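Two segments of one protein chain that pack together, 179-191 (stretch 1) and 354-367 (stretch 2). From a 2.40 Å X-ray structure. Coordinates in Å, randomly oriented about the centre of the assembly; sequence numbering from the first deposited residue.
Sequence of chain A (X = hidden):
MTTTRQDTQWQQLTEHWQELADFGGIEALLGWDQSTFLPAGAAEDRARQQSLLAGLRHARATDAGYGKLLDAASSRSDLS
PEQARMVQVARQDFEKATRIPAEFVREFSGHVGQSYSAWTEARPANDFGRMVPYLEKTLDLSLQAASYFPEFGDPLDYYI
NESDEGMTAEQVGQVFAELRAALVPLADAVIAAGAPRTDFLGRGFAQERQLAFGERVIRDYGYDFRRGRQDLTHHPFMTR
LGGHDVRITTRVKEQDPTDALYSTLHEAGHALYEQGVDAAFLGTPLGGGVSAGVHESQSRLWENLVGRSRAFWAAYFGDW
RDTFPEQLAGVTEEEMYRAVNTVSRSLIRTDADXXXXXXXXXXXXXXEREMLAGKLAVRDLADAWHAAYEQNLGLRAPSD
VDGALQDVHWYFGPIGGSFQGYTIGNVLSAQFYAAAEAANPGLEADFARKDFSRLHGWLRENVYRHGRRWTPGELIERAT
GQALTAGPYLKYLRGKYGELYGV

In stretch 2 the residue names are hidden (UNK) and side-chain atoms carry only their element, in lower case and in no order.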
# COMPACT_ATOMS: atom_id res chain seq x y z
N LEU A 179 20.54 32.75 16.13
CA LEU A 179 19.45 32.11 16.86
C LEU A 179 19.86 31.81 18.30
O LEU A 179 19.07 31.99 19.23
CB LEU A 179 19.00 30.83 16.16
CG LEU A 179 18.41 30.98 14.75
CD1 LEU A 179 17.92 29.62 14.23
CD2 LEU A 179 17.32 32.04 14.69
N ARG A 180 21.09 31.32 18.49
CA ARG A 180 21.59 31.06 19.83
C ARG A 180 21.60 32.32 20.69
O ARG A 180 21.15 32.31 21.84
CB ARG A 180 23.00 30.47 19.72
CG ARG A 180 23.61 29.94 21.00
CD ARG A 180 24.99 29.39 20.69
NE ARG A 180 25.13 27.99 21.08
CZ ARG A 180 25.91 27.11 20.46
NH1 ARG A 180 26.62 27.47 19.39
NH2 ARG A 180 25.98 25.85 20.89
N ALA A 181 22.12 33.43 20.13
CA ALA A 181 22.21 34.68 20.89
C ALA A 181 20.84 35.20 21.30
O ALA A 181 20.69 35.77 22.38
CB ALA A 181 22.95 35.74 20.08
N ALA A 182 19.83 35.02 20.45
CA ALA A 182 18.50 35.53 20.76
C ALA A 182 17.64 34.52 21.51
O ALA A 182 16.89 34.90 22.42
CB ALA A 182 17.78 35.98 19.48
N LEU A 183 17.71 33.23 21.15
CA LEU A 183 16.74 32.28 21.69
C LEU A 183 17.12 31.74 23.07
O LEU A 183 16.22 31.52 23.89
CB LEU A 183 16.51 31.13 20.70
CG LEU A 183 15.82 31.59 19.41
CD1 LEU A 183 15.51 30.42 18.48
CD2 LEU A 183 14.57 32.43 19.70
N VAL A 184 18.41 31.56 23.35
CA VAL A 184 18.81 31.07 24.68
C VAL A 184 18.30 31.98 25.79
O VAL A 184 17.69 31.47 26.75
CB VAL A 184 20.34 30.90 24.75
CG1 VAL A 184 20.76 30.58 26.17
CG2 VAL A 184 20.81 29.79 23.81
N PRO A 185 18.54 33.29 25.77
CA PRO A 185 18.00 34.14 26.84
C PRO A 185 16.49 34.14 26.89
O PRO A 185 15.90 34.13 27.97
CB PRO A 185 18.57 35.53 26.51
CG PRO A 185 19.72 35.26 25.54
CD PRO A 185 19.34 34.05 24.79
N LEU A 186 15.83 34.18 25.73
CA LEU A 186 14.37 34.16 25.72
C LEU A 186 13.84 32.85 26.28
O LEU A 186 12.85 32.83 27.02
CB LEU A 186 13.86 34.40 24.30
CG LEU A 186 12.34 34.36 24.10
CD1 LEU A 186 11.69 35.45 24.93
CD2 LEU A 186 11.98 34.53 22.64
N ALA A 187 14.49 31.73 25.94
CA ALA A 187 14.06 30.44 26.48
C ALA A 187 14.33 30.37 27.98
O ALA A 187 13.48 29.91 28.75
CB ALA A 187 14.76 29.30 25.74
N ASP A 188 15.52 30.79 28.41
CA ASP A 188 15.81 30.78 29.84
C ASP A 188 14.82 31.64 30.60
O ASP A 188 14.37 31.26 31.69
CB ASP A 188 17.25 31.25 30.09
CG ASP A 188 18.29 30.20 29.69
OD1 ASP A 188 17.92 29.03 29.44
OD2 ASP A 188 19.49 30.54 29.64
N ALA A 189 14.45 32.80 30.04
CA ALA A 189 13.47 33.64 30.72
C ALA A 189 12.11 32.97 30.77
O ALA A 189 11.42 33.04 31.79
CB ALA A 189 13.36 35.00 30.04
N VAL A 190 11.72 32.30 29.68
CA VAL A 190 10.44 31.60 29.69
C VAL A 190 10.46 30.47 30.71
O VAL A 190 9.51 30.31 31.49
CB VAL A 190 10.09 31.10 28.28
CG1 VAL A 190 8.90 30.17 28.35
CG2 VAL A 190 9.77 32.27 27.36
N ILE A 191 11.54 29.71 30.75
CA ILE A 191 11.62 28.60 31.70
C ILE A 191 11.61 29.11 33.13
O ILE A 191 11.02 28.48 34.01
CB ILE A 191 12.88 27.76 31.41
CG1 ILE A 191 12.71 27.02 30.07
CG2 ILE A 191 13.19 26.83 32.59
CD1 ILE A 191 13.99 26.42 29.54
N UNK A 354 9.22 25.45 20.59
CA UNK A 354 9.62 26.43 19.60
C UNK A 354 10.91 27.15 19.98
O UNK A 354 11.63 27.64 19.10
c UNK A 354 8.51 27.47 19.42
c UNK A 354 7.35 27.02 18.56
o UNK A 354 5.79 28.70 19.18
o UNK A 354 6.31 28.54 17.04
c UNK A 354 6.41 28.17 18.24
N UNK A 355 11.21 27.26 21.27
CA UNK A 355 12.33 28.09 21.68
C UNK A 355 13.64 27.33 21.80
O UNK A 355 14.70 27.88 21.48
c UNK A 355 11.09 30.78 21.78
c UNK A 355 12.01 28.79 23.01
c UNK A 355 10.83 30.58 24.28
c UNK A 355 10.89 29.83 22.97
N UNK A 356 13.61 26.09 22.28
CA UNK A 356 14.83 25.32 22.48
C UNK A 356 15.15 24.38 21.33
O UNK A 356 16.24 23.79 21.32
c UNK A 356 14.74 24.52 23.79
c UNK A 356 14.41 25.45 24.96
o UNK A 356 13.73 23.52 23.67
N UNK A 357 14.26 24.25 20.34
CA UNK A 357 14.45 23.25 19.29
C UNK A 357 15.81 23.38 18.62
O UNK A 357 16.53 22.39 18.43
c UNK A 357 12.97 20.08 16.31
c UNK A 357 13.33 23.34 18.25
c UNK A 357 13.47 22.29 17.16
c UNK A 357 13.73 20.34 15.19
c UNK A 357 14.23 22.52 16.02
o UNK A 357 13.83 19.37 14.23
c UNK A 357 14.36 21.55 15.03
c UNK A 357 12.85 21.05 17.29
N UNK A 358 16.17 24.60 18.23
CA UNK A 358 17.36 24.77 17.40
C UNK A 358 18.63 24.35 18.12
O UNK A 358 19.61 23.97 17.47
n UNK A 358 15.64 27.74 16.38
c UNK A 358 17.44 26.21 16.92
o UNK A 358 15.83 25.86 15.18
c UNK A 358 16.23 26.60 16.08
N UNK A 359 18.62 24.35 19.45
CA UNK A 359 19.80 23.90 20.19
C UNK A 359 20.11 22.43 19.91
O UNK A 359 21.27 22.02 19.99
c UNK A 359 19.60 24.15 21.68
c UNK A 359 20.67 26.40 21.83
c UNK A 359 18.91 25.76 23.47
c UNK A 359 19.38 25.62 22.04
N UNK A 360 19.09 21.63 19.59
CA UNK A 360 19.35 20.23 19.22
C UNK A 360 20.02 20.14 17.85
O UNK A 360 20.93 19.33 17.65
c UNK A 360 18.05 19.43 19.24
n UNK A 360 16.21 19.66 22.40
n UNK A 360 17.55 18.30 21.44
c UNK A 360 16.83 18.50 22.53
c UNK A 360 16.53 20.21 21.19
c UNK A 360 17.39 19.36 20.58
N UNK A 361 19.54 20.93 16.88
CA UNK A 361 20.12 20.92 15.54
C UNK A 361 21.56 21.39 15.58
O UNK A 361 22.45 20.79 14.96
c UNK A 361 19.94 21.93 13.24
c UNK A 361 19.27 21.78 14.59
c UNK A 361 17.89 21.17 14.42
N UNK A 362 21.82 22.49 16.30
CA UNK A 362 23.18 23.00 16.44
C UNK A 362 24.09 21.94 17.04
O UNK A 362 25.21 21.73 16.58
c UNK A 362 22.38 25.38 16.59
c UNK A 362 22.21 26.63 17.42
c UNK A 362 24.63 24.71 17.58
c UNK A 362 23.19 24.29 17.28
N UNK A 363 23.63 21.28 18.10
CA UNK A 363 24.43 20.21 18.69
C UNK A 363 24.87 19.20 17.63
O UNK A 363 26.06 18.91 17.50
o UNK A 363 23.30 20.47 20.80
c UNK A 363 23.62 19.52 19.79
c UNK A 363 24.42 18.36 20.40
N UNK A 364 23.91 18.68 16.86
CA UNK A 364 24.22 17.65 15.88
C UNK A 364 25.13 18.18 14.78
O UNK A 364 26.11 17.52 14.39
c UNK A 364 22.10 16.29 16.25
c UNK A 364 19.63 15.63 18.10
n UNK A 364 20.12 16.69 18.75
c UNK A 364 20.61 16.42 15.98
n UNK A 364 18.93 14.72 18.77
n UNK A 364 19.84 15.48 16.80
c UNK A 364 22.93 17.10 15.28
N UNK A 365 24.84 19.38 14.27
CA UNK A 365 25.64 19.94 13.19
C UNK A 365 27.10 20.08 13.61
O UNK A 365 28.02 19.71 12.86
c UNK A 365 25.80 21.99 11.67
c UNK A 365 25.55 21.68 10.36
c UNK A 365 27.15 23.31 9.63
c UNK A 365 27.40 23.64 10.94
c UNK A 365 26.73 22.97 11.96
c UNK A 365 26.22 22.33 9.34
c UNK A 365 25.06 21.29 12.78
N UNK A 366 27.35 20.59 14.82
CA UNK A 366 28.72 20.81 15.26
C UNK A 366 29.46 19.49 15.47
O UNK A 366 30.67 19.41 15.23
o UNK A 366 28.43 23.47 18.62
c UNK A 366 28.72 21.66 16.53
o UNK A 366 28.15 25.24 17.33
c UNK A 366 28.39 23.13 16.24
c UNK A 366 28.33 24.01 17.49
N UNK A 367 28.75 18.43 15.89
CA UNK A 367 29.37 17.12 15.98
C UNK A 367 29.70 16.58 14.60
O UNK A 367 30.72 15.91 14.41
c UNK A 367 28.46 16.15 16.74
c UNK A 367 28.22 16.43 18.23
c UNK A 367 27.03 15.64 18.76
c UNK A 367 29.48 16.12 19.05

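Position 354 carries three carbons in a row, the third bearing two oxygens, and its side chain does not reach stretch 1: a carboxylate on a two-carbon stem, Glu354. Position 355 has four carbons forked at the second. Its CB lies 3.9 Å from Ala187 CB, and its branch ends reach Leu186 and Val190; the fork identifies Leu355. Its CD1 is 3.7 Å from Val190 CG2 and its CD2 3.9 Å from Leu186 CD2.

At 356 one carbon holds an oxygen and a carbon, and that terminal carbon touches Ala187. This is Thr356, with CG2 3.9 Å from Ala187 CB. Position 357 shows one carbon, then a six-carbon ring bearing an oxygen, which fits Tyr357; it makes no contact with stretch 1.

Position 358 has two carbons, the second carrying one oxygen and one nitrogen, with the nitrogen close to two leucines. The amide makes it Asn358, whose ND2 lies 3.4 Å from Leu183 CD1 and 3.7 Å from Leu179 CD1. Both amide heteroatoms find hydrogen bonds elsewhere in the structure, so the leucines simply pack against a satisfied polar group.

Four carbons forked at the second recur at 359, one end meeting Val184: Leu359, with CD2 3.9 Å from Val184 CG2. Position 360, a carbon and a five-membered ring of three carbons and two nitrogens, is His360; position 361, one carbon carrying two more, is Val361. Neither reaches stretch 1.

The four carbons at 362 fork at the first, with one arm two carbons long, and the short arm approaches Arg180. This is Ile362; its CG2 sits over one face of the guanidinium, 3.8 Å from Arg180 NH2. At 363 a carbon bearing one oxygen and one carbon gives Thr363, whose OG1 donates to Leu359 O at 2.7 Å. Position 364 has three carbons, a nitrogen and a carbon carrying two further nitrogens: Arg364. Position 365, one carbon and a plain six-carbon ring, is Phe365; both are remote from stretch 1.

Position 366 repeats the three carbons and two oxygens, one oxygen facing Arg180: Glu366. Position 367, four carbons forked at the second and out of reach, is Leu367.

The helices cross at 136°, their axes approaching to 10.4 Å. Leu355 fills the space beside Ala187, whose small side chain lets the CA atoms of these two residues come within 5.6 Å. Farther along, Arg180 extends beside Ile362, and a weak hydrogen bond from its NH1 to Glu366 OE2 (3.4 Å), part of a salt bridge, supplements the apolar packing.

Stretch 2 (354-367) ELTYNLHVITRFEL
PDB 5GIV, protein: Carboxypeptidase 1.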